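Local coordinates for DNA topoisomerase 2-associated protein PAT1 (Saccharomyces cerevisiae, PDB 4OGP), which probably promotes mRNA decapping and turnover and represses translation, its C-terminal ARM-repeat domain serving to recruit decapping factors such as Dcp2 and the Lsm1-7 ring, at residues L90-L95 / K110-F115; G60-P65 / Q116-K121; I250-V255 / N305-V310. All coordinates share one frame; numbering follows the deposited sequence.

Contact 1 (L90-L95 / K110-F115); sequences LQIIIL and KKVDLF
Ile92 sets its methyl CG2 over one face of the Phe115 ring, the two side chains crossing at a slant, and this pair makes the dense part of the contact between the short helix 91-96 and the long helix 106-127. Ile92 CG2 stands over the middle of the face, 3.6 Å from the ring centroid of Phe115 and only 9° off the normal, a CH-pi contact of nearly ideal placement. The other branch works alongside: with CG1 anti to the backbone N (chi1 -171°), Ile92 sets CG1 3.6 Å from Phe115 CB and carries CD1 on to the backbone, where it rests 3.7 Å from Lys111 O. A beta-branched residue suits this place because its two arms cover the ring and the helix surface at once. Leu90, at the N-cap position, and Ile93 approach the same ring obliquely, Leu90 CD2 lying 4.3 Å from Phe115 CZ.

Packing thins toward the other end. Leu95 CB meets Val112 CG2 at 4.0 Å, and Leu95 CD1 touches the aliphatic part of Lys111 at CD, 4.1 Å away. Both Leu95 and Lys111 are partly exposed; lysine fits such a border, since its methylenes can pack while its ammonium end leads away, here to a salt bridge with Asp58. The two segments meet through apolar packing alone, with no hydrogen bond between them.

Their local axes approach to 9.5 Å and cross steeply, inclined toward antiparallel at 121°, within a fold of the ARM-repeat kind. Helix 58-62 adds Ile61 against Phe115, while Ile157 of helix 156-170 touches Ile93, Val112 and Phe115, so helices 58-62 and 156-170 both lend side chains to the same apolar patch.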
# COMPACT_ATOMS: atom_id res chain seq x y z
N LEU A 90 10.58 7.53 -6.78
CA LEU A 90 11.46 6.79 -5.86
C LEU A 90 11.89 5.48 -6.48
O LEU A 90 11.07 4.78 -7.07
CB LEU A 90 10.73 6.49 -4.55
CG LEU A 90 10.82 7.49 -3.41
CD1 LEU A 90 10.77 8.92 -3.91
CD2 LEU A 90 9.70 7.23 -2.41
N GLN A 91 13.18 5.15 -6.34
CA GLN A 91 13.72 3.90 -6.88
C GLN A 91 12.92 2.70 -6.41
O GLN A 91 12.65 1.78 -7.18
CB GLN A 91 15.19 3.73 -6.48
CG GLN A 91 16.16 4.66 -7.21
CD GLN A 91 16.49 4.18 -8.61
OE1 GLN A 91 16.81 3.00 -8.81
NE2 GLN A 91 16.39 5.07 -9.59
N ILE A 92 12.51 2.71 -5.16
CA ILE A 92 11.87 1.54 -4.56
C ILE A 92 10.44 1.39 -5.09
O ILE A 92 9.91 0.27 -5.20
CB ILE A 92 11.88 1.63 -3.02
CG1 ILE A 92 11.41 0.31 -2.39
CG2 ILE A 92 11.09 2.85 -2.53
CD1 ILE A 92 12.41 -0.81 -2.61
N ILE A 93 9.83 2.51 -5.45
CA ILE A 93 8.50 2.47 -6.05
C ILE A 93 8.62 1.91 -7.45
O ILE A 93 7.76 1.17 -7.92
CB ILE A 93 7.87 3.87 -6.08
CG1 ILE A 93 7.75 4.40 -4.65
CG2 ILE A 93 6.51 3.83 -6.76
CD1 ILE A 93 6.90 3.54 -3.77
N ILE A 94 9.72 2.26 -8.13
CA ILE A 94 10.00 1.71 -9.45
C ILE A 94 10.19 0.20 -9.39
O ILE A 94 9.74 -0.52 -10.28
CB ILE A 94 11.20 2.44 -10.11
CG1 ILE A 94 10.73 3.78 -10.69
CG2 ILE A 94 11.83 1.59 -11.22
CD1 ILE A 94 11.78 4.88 -10.67
N LEU A 95 10.84 -0.27 -8.32
CA LEU A 95 10.95 -1.70 -8.06
C LEU A 95 9.59 -2.31 -7.76
O LEU A 95 9.31 -3.46 -8.13
CB LEU A 95 11.89 -1.96 -6.87
CG LEU A 95 13.40 -1.92 -7.06
CD1 LEU A 95 14.06 -2.67 -5.87
CD2 LEU A 95 13.81 -2.55 -8.38
N LYS A 110 11.79 -8.52 -1.42
CA LYS A 110 12.08 -8.29 -0.00
C LYS A 110 12.35 -6.83 0.29
O LYS A 110 11.86 -6.30 1.29
CB LYS A 110 13.27 -9.14 0.48
CG LYS A 110 13.00 -10.63 0.50
CD LYS A 110 14.21 -11.41 1.01
CE LYS A 110 14.00 -12.89 0.81
NZ LYS A 110 15.24 -13.71 1.04
N LYS A 111 13.14 -6.18 -0.56
CA LYS A 111 13.35 -4.74 -0.45
C LYS A 111 12.01 -4.00 -0.48
O LYS A 111 11.78 -3.07 0.30
CB LYS A 111 14.24 -4.23 -1.59
CG LYS A 111 15.72 -4.62 -1.54
CD LYS A 111 16.30 -4.59 -2.96
CE LYS A 111 17.83 -4.62 -2.98
NZ LYS A 111 18.42 -3.95 -1.79
N VAL A 112 11.13 -4.40 -1.39
CA VAL A 112 9.83 -3.76 -1.53
C VAL A 112 9.02 -3.93 -0.25
O VAL A 112 8.52 -2.96 0.31
CB VAL A 112 9.05 -4.27 -2.76
CG1 VAL A 112 7.57 -3.85 -2.70
CG2 VAL A 112 9.72 -3.79 -4.06
N ASP A 113 8.92 -5.18 0.22
CA ASP A 113 8.19 -5.49 1.45
C ASP A 113 8.71 -4.72 2.66
O ASP A 113 7.93 -4.23 3.46
CB ASP A 113 8.25 -7.00 1.73
CG ASP A 113 7.52 -7.39 3.02
OD1 ASP A 113 6.40 -6.90 3.24
OD2 ASP A 113 8.08 -8.18 3.81
N LEU A 114 10.03 -4.62 2.81
CA LEU A 114 10.61 -3.83 3.90
C LEU A 114 10.20 -2.35 3.79
O LEU A 114 9.85 -1.71 4.78
CB LEU A 114 12.13 -3.94 3.87
CG LEU A 114 12.87 -3.27 5.03
CD1 LEU A 114 12.83 -4.15 6.30
CD2 LEU A 114 14.30 -2.95 4.64
N PHE A 115 10.25 -1.81 2.58
CA PHE A 115 9.91 -0.40 2.42
C PHE A 115 8.48 -0.13 2.81
O PHE A 115 8.20 0.78 3.59
CB PHE A 115 10.11 0.08 0.98
CG PHE A 115 9.78 1.54 0.82
CD1 PHE A 115 10.74 2.50 1.12
CD2 PHE A 115 8.52 1.95 0.44
CE1 PHE A 115 10.44 3.85 1.01
CE2 PHE A 115 8.21 3.29 0.32
CZ PHE A 115 9.17 4.24 0.60

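Contact 2 (G60-P65 / Q116-K121); sequences GIKIMP and QMIILK
Ile118 pushes its side chain as a knob into a hole formed by Ile61, Lys62, Met64 and Pro65, where helix 58-62 gives way to helix 64-69. Both branch ends of Ile118, CG2 and CD1, lie 3.6 Å from Ile61 O. From there they part: Ile118 CG2, anti to the backbone N, is 3.8 Å from both Ile61 CG1 and Pro65 CD, the Pro65 and Ile118 side chains crossing at about a right angle, while Ile118 CD1 comes to 3.8 Å from Lys62 CA.

Ile61 answers by sliding past Ile118 in the opposite direction. Its CG1, anti to the backbone N (chi1 -172°), aims the longer branch at helix 106-127, and the bend at the next bond lays Ile61 CD1 3.8 Å from Ile119 CG1. Isoleucine suits both sides, offering a broad, branched apolar surface. Pro65 stands in the first turn of helix 64-69, where the helix needs no backbone N-H, so proline is well tolerated and gives a compact apolar ring. Met64 makes a lighter contact through CB, 4.3 Å from Ile118 CG2, before its end turns away. At the exposed border, Lys62 contributes little more than its CA and CG.

This is plain helix packing within the ARM-repeat fold. Tyr14 and Ile17 of helix 3-25 cover Ile63, Ile122 of helix 106-127 continues the contact along Met64 and Pro65, and helix 156-170 meets Gln116 and Leu120.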
# COMPACT_ATOMS: atom_id res chain seq x y z
N GLY A 60 18.88 2.85 4.97
CA GLY A 60 18.29 4.17 5.10
C GLY A 60 16.86 4.06 5.61
O GLY A 60 16.47 4.76 6.54
N ILE A 61 16.08 3.17 5.01
CA ILE A 61 14.70 2.99 5.45
C ILE A 61 14.61 2.41 6.87
O ILE A 61 13.72 2.77 7.63
CB ILE A 61 13.84 2.17 4.43
CG1 ILE A 61 12.37 2.17 4.83
CG2 ILE A 61 14.35 0.75 4.27
CD1 ILE A 61 11.66 3.47 4.48
N LYS A 62 15.56 1.55 7.23
CA LYS A 62 15.57 0.95 8.56
C LYS A 62 15.68 1.93 9.71
O LYS A 62 15.27 1.63 10.82
CB LYS A 62 16.68 -0.10 8.67
CG LYS A 62 16.29 -1.46 8.13
CD LYS A 62 17.45 -2.45 8.20
CE LYS A 62 16.97 -3.85 7.92
NZ LYS A 62 18.09 -4.77 7.62
N ILE A 63 16.25 3.10 9.47
CA ILE A 63 16.42 4.06 10.55
C ILE A 63 15.27 5.07 10.63
O ILE A 63 15.22 5.90 11.54
CB ILE A 63 17.78 4.80 10.45
CG1 ILE A 63 18.16 5.47 11.78
CG2 ILE A 63 17.76 5.81 9.32
CD1 ILE A 63 18.99 4.64 12.68
N MET A 64 14.32 4.98 9.70
CA MET A 64 13.21 5.94 9.67
C MET A 64 12.36 5.99 10.94
O MET A 64 12.06 7.09 11.42
CB MET A 64 12.31 5.76 8.43
CG MET A 64 12.90 6.30 7.11
SD MET A 64 13.63 7.97 7.19
CE MET A 64 12.31 8.89 7.98
N PRO A 65 11.96 4.83 11.50
CA PRO A 65 11.17 4.93 12.73
C PRO A 65 11.94 5.60 13.86
O PRO A 65 11.39 6.44 14.57
CB PRO A 65 10.88 3.46 13.07
CG PRO A 65 10.91 2.77 11.76
CD PRO A 65 12.00 3.45 10.99
N GLN A 116 7.56 -0.91 2.25
CA GLN A 116 6.17 -0.63 2.54
C GLN A 116 5.80 -0.99 3.98
O GLN A 116 4.93 -0.35 4.57
CB GLN A 116 5.25 -1.30 1.52
CG GLN A 116 5.03 -2.75 1.71
CD GLN A 116 3.58 -3.12 1.50
OE1 GLN A 116 2.91 -2.56 0.64
NE2 GLN A 116 3.09 -4.05 2.30
N MET A 117 6.48 -1.97 4.56
CA MET A 117 6.24 -2.30 5.96
C MET A 117 6.62 -1.13 6.86
O MET A 117 5.86 -0.75 7.75
CB MET A 117 7.03 -3.54 6.39
CG MET A 117 6.29 -4.86 6.27
SD MET A 117 7.07 -6.14 7.30
CE MET A 117 6.43 -7.64 6.56
N ILE A 118 7.80 -0.58 6.65
CA ILE A 118 8.25 0.49 7.53
C ILE A 118 7.52 1.79 7.25
O ILE A 118 7.01 2.43 8.16
CB ILE A 118 9.78 0.69 7.43
CG1 ILE A 118 10.49 -0.42 8.22
CG2 ILE A 118 10.18 2.08 7.93
CD1 ILE A 118 12.00 -0.37 8.14
N ILE A 119 7.47 2.17 5.98
CA ILE A 119 6.89 3.45 5.59
C ILE A 119 5.41 3.55 5.96
O ILE A 119 4.97 4.54 6.53
CB ILE A 119 7.12 3.74 4.08
CG1 ILE A 119 8.19 4.81 3.92
CG2 ILE A 119 5.84 4.19 3.38
CD1 ILE A 119 7.82 6.11 4.59
N LEU A 120 4.65 2.49 5.67
CA LEU A 120 3.22 2.51 5.95
C LEU A 120 2.95 2.65 7.44
O LEU A 120 2.10 3.45 7.83
CB LEU A 120 2.54 1.26 5.40
CG LEU A 120 1.89 1.38 4.01
CD1 LEU A 120 2.73 2.22 3.05
CD2 LEU A 120 1.64 -0.01 3.44
N LYS A 121 3.66 1.86 8.25
CA LYS A 121 3.52 1.92 9.70
C LYS A 121 3.78 3.32 10.22
O LYS A 121 3.04 3.84 11.06
CB LYS A 121 4.46 0.92 10.38
CG LYS A 121 5.15 1.47 11.61
CD LYS A 121 4.70 0.76 12.89
CE LYS A 121 5.65 -0.37 13.25
NZ LYS A 121 5.39 -0.90 14.63

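Contact 3 (I250-V255 / N305-V310); sequences IIIDEV and NLFLNV
Phe307 reaches from helix 284-310 toward the end of helix 245-254 and Val255, the N-cap residue that leads into helix 256-277, and its ring makes most of the contact. Its CB meets nothing across the segments; it serves to start the ring outward, CG being anti to the backbone N (chi1 167°). The first ring atoms, CG, CD1 and CD2, are still a spacer. Contact begins farther out. On one side Phe307 CE1 lies 3.8 Å from Ile251 CG2, and on the other CE2 lies 4.2 Å from Val255 CG2 and 4.3 Å from Ile252 CG1. Phe307 CZ touches Ile251 CG2 as well, at 3.8 Å. The edge of the ring at Phe307 CZ faces the backbone, with Ile252 CA 4.3 Å from CZ and near the ring plane. The methyls of Ile251 and Val255 approach obliquely.

A large aromatic residue suits this place because the helices stand well apart: their local axes come no closer than 11.7 Å, and the nearest CA atoms, those of Ile252 and Leu308, are 8.6 Å apart. Ile251 and Val255 offer their CG2 methyls, Ile252 its CG1 methylene and CA. A second contact lies beside it, where Ile252 CD1 meets Leu308 CD2 at 4.1 Å and the two side chains cross at about a right angle. No hydrogen bond spans the segments.

The two helical segments run roughly antiparallel, their local axes at 142°. Helix 230-241 packs Leu236 against both Ile251 and Phe307, and Phe198 of helix 184-201 also reaches Ile251. Ile205 covers Ile251 and Val255 from a loop, while Leu313 of strand 313-316 lies on Ile252 and Leu308, joining the helical stack to the C-terminal hairpin.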
# COMPACT_ATOMS: atom_id res chain seq x y z
N ILE A 250 -19.39 3.15 -11.52
CA ILE A 250 -18.27 3.16 -12.45
C ILE A 250 -17.23 2.11 -12.01
O ILE A 250 -16.68 1.38 -12.84
CB ILE A 250 -17.67 4.58 -12.55
CG1 ILE A 250 -18.62 5.50 -13.31
CG2 ILE A 250 -16.33 4.56 -13.25
CD1 ILE A 250 -18.31 6.99 -13.15
N ILE A 251 -16.99 2.01 -10.70
CA ILE A 251 -16.03 1.02 -10.20
C ILE A 251 -16.44 -0.40 -10.57
O ILE A 251 -15.66 -1.14 -11.20
CB ILE A 251 -15.79 1.12 -8.67
CG1 ILE A 251 -15.21 2.49 -8.31
CG2 ILE A 251 -14.80 0.05 -8.20
CD1 ILE A 251 -15.20 2.78 -6.86
N ILE A 252 -17.66 -0.78 -10.22
CA ILE A 252 -18.11 -2.16 -10.44
C ILE A 252 -18.08 -2.51 -11.91
O ILE A 252 -17.82 -3.65 -12.28
CB ILE A 252 -19.49 -2.46 -9.78
CG1 ILE A 252 -19.65 -3.96 -9.54
CG2 ILE A 252 -20.65 -1.90 -10.61
CD1 ILE A 252 -20.63 -4.32 -8.45
N ASP A 253 -18.31 -1.52 -12.76
CA ASP A 253 -18.28 -1.70 -14.20
C ASP A 253 -16.85 -1.95 -14.71
O ASP A 253 -16.62 -2.86 -15.52
CB ASP A 253 -18.89 -0.45 -14.87
CG ASP A 253 -19.58 -0.77 -16.17
OD1 ASP A 253 -20.81 -0.56 -16.25
OD2 ASP A 253 -18.90 -1.23 -17.11
N GLU A 254 -15.89 -1.16 -14.24
CA GLU A 254 -14.49 -1.34 -14.68
C GLU A 254 -13.86 -2.67 -14.25
O GLU A 254 -12.98 -3.20 -14.93
CB GLU A 254 -13.60 -0.18 -14.21
CG GLU A 254 -14.03 1.19 -14.72
CD GLU A 254 -12.89 2.18 -14.82
OE1 GLU A 254 -11.73 1.73 -14.99
OE2 GLU A 254 -13.15 3.41 -14.73
N VAL A 255 -14.31 -3.21 -13.12
CA VAL A 255 -13.69 -4.45 -12.63
C VAL A 255 -14.60 -5.66 -12.84
O VAL A 255 -14.42 -6.70 -12.20
CB VAL A 255 -13.25 -4.34 -11.14
CG1 VAL A 255 -12.25 -3.22 -10.98
CG2 VAL A 255 -14.43 -4.14 -10.22
N ASN A 305 -16.18 -10.48 -1.41
CA ASN A 305 -17.34 -9.99 -0.67
C ASN A 305 -17.08 -8.72 0.14
O ASN A 305 -17.99 -7.93 0.36
CB ASN A 305 -17.98 -11.12 0.17
CG ASN A 305 -18.90 -11.98 -0.67
OD1 ASN A 305 -19.60 -11.47 -1.57
ND2 ASN A 305 -18.88 -13.28 -0.43
N LEU A 306 -15.84 -8.51 0.57
CA LEU A 306 -15.48 -7.23 1.16
C LEU A 306 -15.88 -6.06 0.24
O LEU A 306 -16.45 -5.07 0.68
CB LEU A 306 -13.98 -7.19 1.47
CG LEU A 306 -13.44 -5.94 2.15
CD1 LEU A 306 -13.87 -5.86 3.62
CD2 LEU A 306 -11.93 -5.94 2.03
N PHE A 307 -15.58 -6.20 -1.05
CA PHE A 307 -15.91 -5.16 -2.03
C PHE A 307 -17.40 -5.13 -2.37
O PHE A 307 -18.03 -4.08 -2.29
CB PHE A 307 -15.05 -5.31 -3.29
CG PHE A 307 -15.53 -4.50 -4.45
CD1 PHE A 307 -15.42 -3.12 -4.44
CD2 PHE A 307 -16.09 -5.11 -5.56
CE1 PHE A 307 -15.86 -2.36 -5.51
CE2 PHE A 307 -16.53 -4.36 -6.63
CZ PHE A 307 -16.42 -2.99 -6.60
N LEU A 308 -17.96 -6.27 -2.74
CA LEU A 308 -19.38 -6.34 -3.07
C LEU A 308 -20.31 -5.85 -1.95
O LEU A 308 -21.25 -5.10 -2.22
CB LEU A 308 -19.78 -7.75 -3.52
CG LEU A 308 -19.17 -8.31 -4.81
CD1 LEU A 308 -19.49 -9.79 -4.95
CD2 LEU A 308 -19.71 -7.55 -6.03
N ASN A 309 -20.03 -6.25 -0.70
CA ASN A 309 -20.84 -5.83 0.45
C ASN A 309 -20.99 -4.32 0.54
O ASN A 309 -22.07 -3.80 0.86
CB ASN A 309 -20.24 -6.33 1.77
CG ASN A 309 -20.44 -7.82 2.01
OD1 ASN A 309 -21.14 -8.50 1.25
ND2 ASN A 309 -19.85 -8.31 3.08
N VAL A 310 -19.91 -3.61 0.27
CA VAL A 310 -19.94 -2.15 0.20
C VAL A 310 -21.00 -1.68 -0.80
O VAL A 310 -21.64 -0.64 -0.61
CB VAL A 310 -18.57 -1.57 -0.18
CG1 VAL A 310 -18.66 -0.08 -0.39
CG2 VAL A 310 -17.55 -1.88 0.89

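How the contacts relate
From the N terminus, the chain passes through 60-65 and then 90-95 before helix 106-127 returns to both. Its residues 110-115 close the short loop of contact 1, and the following 116-121 close the longer loop of contact 2, so the first loop lies within the second. The two contacts touch where Ile61 CD1 meets Phe115 CD1 at 3.6 Å, and one helix thus ties two earlier parts of the fold together. Contact 3 follows in series, closing a separate, mostly helical loop. Its centre is about 29 Å from that of contact 1 and 32 Å from that of contact 2, across the chain's centre, where it ties helix 245-254 to helix 284-310, past the intervening helix 256-277.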